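Cortical-lytic enzyme (Bacillus cereus, PDB 4S3J) is an N-acetylglucosaminidase that degrades partially broken-down spore cortex peptidoglycan during germination, probably recognising its muramic acid delta-lactam residues. Local coordinates at residues Lys198-Ile203 and Arg235-Arg240; Ile281-Trp286 and Gly300-Val305. All blocks are in the same frame, centred on the assembly; numbering follows the deposited sequence.

Interaction 1: residues Lys198-Ile203 and Arg235-Arg240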
loop_
_atom_site.group_PDB
_atom_site.type_symbol
_atom_site.label_atom_id
_atom_site.label_comp_id
_atom_site.label_asym_id
_atom_site.label_seq_id
_atom_site.Cartn_x
_atom_site.Cartn_y
_atom_site.Cartn_z
ATOM N N LYS A 198 -3.842 -3.619 -33.484
ATOM C CA LYS A 198 -4.058 -2.174 -33.437
ATOM C C LYS A 198 -3.933 -1.658 -32.010
ATOM O O LYS A 198 -3.344 -0.610 -31.761
ATOM C CB LYS A 198 -5.442 -1.823 -33.982
ATOM C CG LYS A 198 -5.791 -0.337 -33.911
ATOM C CD LYS A 198 -7.101 -0.018 -34.634
ATOM C CE LYS A 198 -7.537 1.425 -34.373
ATOM N NZ LYS A 198 -8.995 1.656 -34.638
ATOM N N PHE A 199 -4.492 -2.424 -31.085
ATOM C CA PHE A 199 -4.456 -2.103 -29.654
ATOM C C PHE A 199 -3.023 -1.976 -29.162
ATOM O O PHE A 199 -2.661 -0.974 -28.520
ATOM C CB PHE A 199 -5.227 -3.191 -28.882
ATOM C CG PHE A 199 -5.446 -2.904 -27.406
ATOM C CD1 PHE A 199 -5.997 -1.700 -26.985
ATOM C CD2 PHE A 199 -5.176 -3.872 -26.469
ATOM C CE1 PHE A 199 -6.227 -1.454 -25.643
ATOM C CE2 PHE A 199 -5.406 -3.634 -25.115
ATOM C CZ PHE A 199 -5.952 -2.420 -24.716
ATOM N N ILE A 200 -2.201 -2.979 -29.448
ATOM C CA ILE A 200 -0.819 -2.962 -28.973
ATOM C C ILE A 200 -0.067 -1.798 -29.618
ATOM O O ILE A 200 0.720 -1.123 -28.973
ATOM C CB ILE A 200 -0.101 -4.301 -29.264
ATOM C CG1 ILE A 200 -0.776 -5.421 -28.477
ATOM C CG2 ILE A 200 1.378 -4.213 -28.909
ATOM C CD1 ILE A 200 -0.280 -6.798 -28.792
ATOM N N THR A 201 -0.322 -1.550 -30.897
ATOM C CA THR A 201 0.288 -0.412 -31.569
ATOM C C THR A 201 -0.067 0.900 -30.870
ATOM O O THR A 201 0.810 1.730 -30.624
ATOM C CB THR A 201 -0.151 -0.357 -33.052
ATOM O OG1 THR A 201 0.404 -1.484 -33.738
ATOM C CG2 THR A 201 0.339 0.903 -33.729
ATOM N N ASN A 202 -1.337 1.076 -30.519
ATOM C CA ASN A 202 -1.781 2.310 -29.863
ATOM C C ASN A 202 -1.209 2.461 -28.455
ATOM O O ASN A 202 -0.911 3.575 -28.010
ATOM C CB ASN A 202 -3.310 2.382 -29.794
ATOM C CG ASN A 202 -3.934 2.715 -31.131
ATOM O OD1 ASN A 202 -3.350 3.447 -31.932
ATOM N ND2 ASN A 202 -5.122 2.173 -31.385
ATOM N N ILE A 203 -1.092 1.337 -27.757
ATOM C CA ILE A 203 -0.488 1.312 -26.419
ATOM C C ILE A 203 0.962 1.790 -26.474
ATOM O O ILE A 203 1.387 2.589 -25.638
ATOM C CB ILE A 203 -0.555 -0.104 -25.814
ATOM C CG1 ILE A 203 -2.006 -0.441 -25.462
ATOM C CG2 ILE A 203 0.344 -0.227 -24.569
ATOM C CD1 ILE A 203 -2.236 -1.912 -25.191
ATOM N N ARG A 235 2.167 -12.221 -23.717
ATOM C CA ARG A 235 3.374 -12.580 -24.443
ATOM C C ARG A 235 3.527 -11.688 -25.664
ATOM O O ARG A 235 4.620 -11.239 -25.968
ATOM C CB ARG A 235 3.380 -14.057 -24.882
ATOM C CG ARG A 235 3.253 -15.058 -23.750
ATOM C CD ARG A 235 3.306 -16.516 -24.210
ATOM N NE ARG A 235 3.038 -17.400 -23.077
ATOM C CZ ARG A 235 1.923 -18.104 -22.896
ATOM N NH1 ARG A 235 0.949 -18.089 -23.803
ATOM N NH2 ARG A 235 1.786 -18.849 -21.803
ATOM N N ASN A 236 2.425 -11.416 -26.366
ATOM C CA ASN A 236 2.507 -10.586 -27.565
ATOM C C ASN A 236 2.983 -9.171 -27.252
ATOM O O ASN A 236 3.782 -8.605 -27.991
ATOM C CB ASN A 236 1.158 -10.519 -28.273
ATOM C CG ASN A 236 0.778 -11.832 -28.948
ATOM O OD1 ASN A 236 1.621 -12.708 -29.173
ATOM N ND2 ASN A 236 -0.507 -11.979 -29.261
ATOM N N VAL A 237 2.492 -8.593 -26.158
ATOM C CA VAL A 237 2.943 -7.265 -25.755
ATOM C C VAL A 237 4.413 -7.297 -25.338
ATOM O O VAL A 237 5.197 -6.451 -25.766
ATOM C CB VAL A 237 2.103 -6.698 -24.584
ATOM C CG1 VAL A 237 2.673 -5.361 -24.125
ATOM C CG2 VAL A 237 0.640 -6.536 -25.002
ATOM N N LYS A 238 4.768 -8.266 -24.498
ATOM C CA LYS A 238 6.137 -8.383 -23.979
ATOM C C LYS A 238 7.140 -8.457 -25.123
ATOM O O LYS A 238 8.177 -7.786 -25.102
ATOM C CB LYS A 238 6.270 -9.618 -23.087
ATOM C CG LYS A 238 7.671 -9.802 -22.512
ATOM C CD LYS A 238 8.067 -8.659 -21.632
ATOM C CE LYS A 238 9.429 -8.896 -21.037
ATOM N NZ LYS A 238 9.929 -7.641 -20.440
ATOM N N ILE A 239 6.825 -9.251 -26.133
ATOM C CA ILE A 239 7.769 -9.411 -27.226
ATOM C C ILE A 239 7.941 -8.103 -27.994
ATOM O O ILE A 239 9.036 -7.813 -28.443
ATOM C CB ILE A 239 7.319 -10.533 -28.189
ATOM C CG1 ILE A 239 7.410 -11.895 -27.492
ATOM C CG2 ILE A 239 8.159 -10.535 -29.464
ATOM C CD1 ILE A 239 6.623 -13.003 -28.198
ATOM N N ARG A 240 6.902 -7.269 -28.060
ATOM C CA ARG A 240 7.000 -6.040 -28.841
ATOM C C ARG A 240 7.432 -4.804 -28.081
ATOM O O ARG A 240 7.670 -3.774 -28.704
ATOM C CB ARG A 240 5.647 -5.724 -29.496
ATOM C CG ARG A 240 5.300 -6.636 -30.669
ATOM C CD ARG A 240 3.905 -6.359 -31.228
ATOM N NE ARG A 240 3.779 -5.011 -31.783
ATOM C CZ ARG A 240 2.657 -4.519 -32.311
ATOM N NH1 ARG A 240 1.562 -5.270 -32.377
ATOM N NH2 ARG A 240 2.630 -3.276 -32.782
#
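Two outer helices of the family 18 TIM barrel, 193-210 and 227-240, meet here. They flank strand 214-218 and run roughly the same way; the axes of 198-203 and 235-240 are 43° apart and approach to 10.8 Å. That is far enough apart for side chains to fill the gap between them. I200 does most of this. Its CB lies beside R240 NH1 at 3.7 Å. CG2, anti to the backbone N, presses on one face of the R240 guanidinium, 3.5 Å above the plane and displaced toward the rim. CG1 takes the other branch and meets V237 CG2. The tip, CD1, touches V237 CG2 at 3.9 Å and N236 CB at 4.0 Å; the I200 and N236 side chains cross at about a right angle. Deeper in, I203 and V237 both rest on F217, so the pair of helices is seated on the barrel wall. The amide of N236 turns to Q196, and its ND2 bonds to OE1 there. R240 closes the outer side. Its chain is extended at chi2 but bends at chi3 (63°), which lays the guanidinium across I200 CG2. The group is thus held against an apolar face and tied at its edge. T201 OG1 also bonds to the N197 carbonyl oxygen, which fixes the hydroxyl. Within the guanidinium plane, R240 NH2 donates to T201 OG1 over 3.0 Å, at an N-H...O angle of 158°.

Interaction 2: residues Ile281-Trp286 and Gly300-Val305; sequences IMTYDW and GPVKEV
Two inverse gamma turns follow one another, centred on M282 and T283, where the chain leaves barrel strand 278-281. In the first, T283 N bonds to I281 O at 2.8 Å; the bond of the second, from Y284 N to M282 O, is weak. The sequence MTYD matches the MxYD motif of family 18 TIM barrels, which lines the substrate cleft in relatives. The kinked backbone sorts the side chains. M282 and Y284 start away from helix 299-312, and M282 touches E220, the probable proton donor. I281, T283 and W286 start toward the helix and pack on P301, V302 and V305. No hydrogen bond crosses this buried, apolar contact.

W286 lies against the first turns of the helix. P301 CB sits 3.1 Å above one face of the indole, offset toward the rim, in the geometry of a CH-pi contact. The same CB is 3.5 Å from W286 CZ2. Farther along the six-membered ring, W286 CZ3 meets V302 CG2 at 3.7 Å. V305 CG2 lies at the ring edge, and T283 O is at the edge too, in the plane of the ring. The loop therefore packs partly on itself.

T283 is divided between two neighbours. Its OG1 sits in the crowded place between the backbone N and the carbonyl carbon (chi1 35°) and bonds to the carbonyl oxygen of G321 on strand 318-330. That leaves CG2, anti to the carbonyl carbon, to face the helix. V302 also touches L396 of helix 387-400, which joins a third element to the packing. V305 CG1 sits over the notch between two neighbouring methyl groups of the loop, 3.5 Å from T283 CG2 and 3.8 Å from I281 CG2.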
loop_
_atom_site.group_PDB
_atom_site.type_symbol
_atom_site.label_atom_id
_atom_site.label_comp_id
_atom_site.label_asym_id
_atom_site.label_seq_id
_atom_site.Cartn_x
_atom_site.Cartn_y
_atom_site.Cartn_z
ATOM N N ILE A 281 -0.185 -7.539 -6.540
ATOM C CA ILE A 281 -1.197 -8.428 -5.982
ATOM C C ILE A 281 -2.057 -7.637 -5.020
ATOM O O ILE A 281 -1.539 -6.974 -4.125
ATOM C CB ILE A 281 -0.585 -9.651 -5.267
ATOM C CG1 ILE A 281 0.443 -10.342 -6.177
ATOM C CG2 ILE A 281 -1.692 -10.616 -4.824
ATOM C CD1 ILE A 281 1.039 -11.614 -5.616
ATOM N N MET A 282 -3.364 -7.696 -5.218
ATOM C CA MET A 282 -4.295 -6.899 -4.426
ATOM C C MET A 282 -4.552 -7.532 -3.058
ATOM O O MET A 282 -5.660 -7.992 -2.751
ATOM C CB MET A 282 -5.599 -6.709 -5.193
ATOM C CG MET A 282 -5.407 -5.853 -6.425
ATOM S SD MET A 282 -6.932 -5.468 -7.292
ATOM C CE MET A 282 -7.452 -7.124 -7.743
ATOM N N THR A 283 -3.512 -7.508 -2.228
ATOM C CA THR A 283 -3.560 -8.061 -0.876
ATOM C C THR A 283 -4.242 -7.095 0.112
ATOM O O THR A 283 -3.636 -6.605 1.072
ATOM C CB THR A 283 -2.131 -8.430 -0.407
ATOM O OG1 THR A 283 -1.189 -7.480 -0.935
ATOM C CG2 THR A 283 -1.739 -9.812 -0.906
ATOM N N TYR A 284 -5.512 -6.809 -0.156
ATOM C CA TYR A 284 -6.322 -5.980 0.720
ATOM C C TYR A 284 -7.796 -6.292 0.464
ATOM O O TYR A 284 -8.104 -7.107 -0.400
ATOM C CB TYR A 284 -5.980 -4.505 0.524
ATOM C CG TYR A 284 -5.889 -4.037 -0.901
ATOM C CD1 TYR A 284 -7.038 -3.864 -1.647
ATOM C CD2 TYR A 284 -4.667 -3.771 -1.505
ATOM C CE1 TYR A 284 -6.991 -3.432 -2.952
ATOM C CE2 TYR A 284 -4.613 -3.326 -2.826
ATOM C CZ TYR A 284 -5.782 -3.164 -3.536
ATOM O OH TYR A 284 -5.766 -2.730 -4.836
ATOM N N ASP A 285 -8.687 -5.671 1.243
ATOM C CA ASP A 285 -10.157 -5.840 1.176
ATOM C C ASP A 285 -10.676 -7.208 1.655
ATOM O O ASP A 285 -11.623 -7.755 1.084
ATOM C CB ASP A 285 -10.681 -5.574 -0.237
ATOM C CG ASP A 285 -10.604 -4.118 -0.611
ATOM O OD1 ASP A 285 -10.493 -3.270 0.307
ATOM O OD2 ASP A 285 -10.665 -3.819 -1.822
ATOM N N TRP A 286 -10.083 -7.753 2.709
ATOM C CA TRP A 286 -10.761 -8.786 3.492
ATOM C C TRP A 286 -11.947 -8.113 4.175
ATOM O O TRP A 286 -13.099 -8.467 3.930
ATOM C CB TRP A 286 -9.820 -9.433 4.508
ATOM C CG TRP A 286 -8.959 -10.523 3.922
ATOM C CD1 TRP A 286 -9.209 -11.867 3.955
ATOM C CD2 TRP A 286 -7.722 -10.363 3.208
ATOM N NE1 TRP A 286 -8.211 -12.549 3.311
ATOM C CE2 TRP A 286 -7.284 -11.655 2.846
ATOM C CE3 TRP A 286 -6.941 -9.259 2.850
ATOM C CZ2 TRP A 286 -6.100 -11.873 2.128
ATOM C CZ3 TRP A 286 -5.752 -9.477 2.147
ATOM C CH2 TRP A 286 -5.349 -10.772 1.794
ATOM N N GLY A 300 -1.868 -12.184 8.615
ATOM C CA GLY A 300 -1.810 -13.626 8.410
ATOM C C GLY A 300 -2.215 -14.019 6.999
ATOM O O GLY A 300 -1.452 -14.671 6.273
ATOM N N PRO A 301 -3.431 -13.630 6.589
ATOM C CA PRO A 301 -3.843 -13.929 5.214
ATOM C C PRO A 301 -2.943 -13.280 4.170
ATOM O O PRO A 301 -2.698 -13.888 3.124
ATOM C CB PRO A 301 -5.262 -13.382 5.154
ATOM C CG PRO A 301 -5.751 -13.509 6.544
ATOM C CD PRO A 301 -4.572 -13.183 7.410
ATOM N N VAL A 302 -2.421 -12.089 4.431
ATOM C CA VAL A 302 -1.530 -11.467 3.463
ATOM C C VAL A 302 -0.266 -12.324 3.287
ATOM O O VAL A 302 0.159 -12.585 2.163
ATOM C CB VAL A 302 -1.171 -10.025 3.869
ATOM C CG1 VAL A 302 -0.038 -9.477 3.011
ATOM C CG2 VAL A 302 -2.400 -9.130 3.770
ATOM N N LYS A 303 0.296 -12.793 4.394
ATOM C CA LYS A 303 1.465 -13.678 4.351
ATOM C C LYS A 303 1.143 -14.945 3.544
ATOM O O LYS A 303 1.965 -15.393 2.744
ATOM C CB LYS A 303 1.942 -14.040 5.768
ATOM C CG LYS A 303 3.079 -15.050 5.800
ATOM C CD LYS A 303 3.652 -15.209 7.191
ATOM C CE LYS A 303 4.780 -16.239 7.185
ATOM N NZ LYS A 303 5.372 -16.346 8.542
ATOM N N GLU A 304 -0.054 -15.511 3.735
ATOM C CA GLU A 304 -0.458 -16.717 2.981
ATOM C C GLU A 304 -0.440 -16.469 1.480
ATOM O O GLU A 304 -0.010 -17.328 0.690
ATOM C CB GLU A 304 -1.844 -17.182 3.404
ATOM C CG GLU A 304 -1.925 -17.750 4.814
ATOM C CD GLU A 304 -3.308 -18.301 5.138
ATOM O OE1 GLU A 304 -4.004 -18.761 4.209
ATOM O OE2 GLU A 304 -3.700 -18.266 6.322
ATOM N N VAL A 305 -0.937 -15.304 1.079
ATOM C CA VAL A 305 -0.948 -14.933 -0.335
ATOM C C VAL A 305 0.476 -14.749 -0.860
ATOM O O VAL A 305 0.798 -15.221 -1.949
ATOM C CB VAL A 305 -1.778 -13.633 -0.598
ATOM C CG1 VAL A 305 -1.608 -13.171 -2.044
ATOM C CG2 VAL A 305 -3.246 -13.859 -0.309
#

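Overall arrangement
Both interactions belong to the glycosyl hydrolase family 18 barrel, but they lie in different layers. Interaction 1 joins two helices on the outside, away from the catalytic site. Interaction 2 packs the loop that follows strand 278-281 against helix 299-312, close to the active site: the side chain of I281 is about 11 Å from that of E220, the probable proton donor. The centres of interactions 1 and 2 are 31 Å apart, and the nearest atoms of interactions 1 and 2 are about 17 Å apart, so they do not touch. In sequence, 198-203 and 235-240 come first, and 281-286 and 300-305 follow. A structural link is strand 214-218, which receives side chains from interaction 1 and ends just before E220.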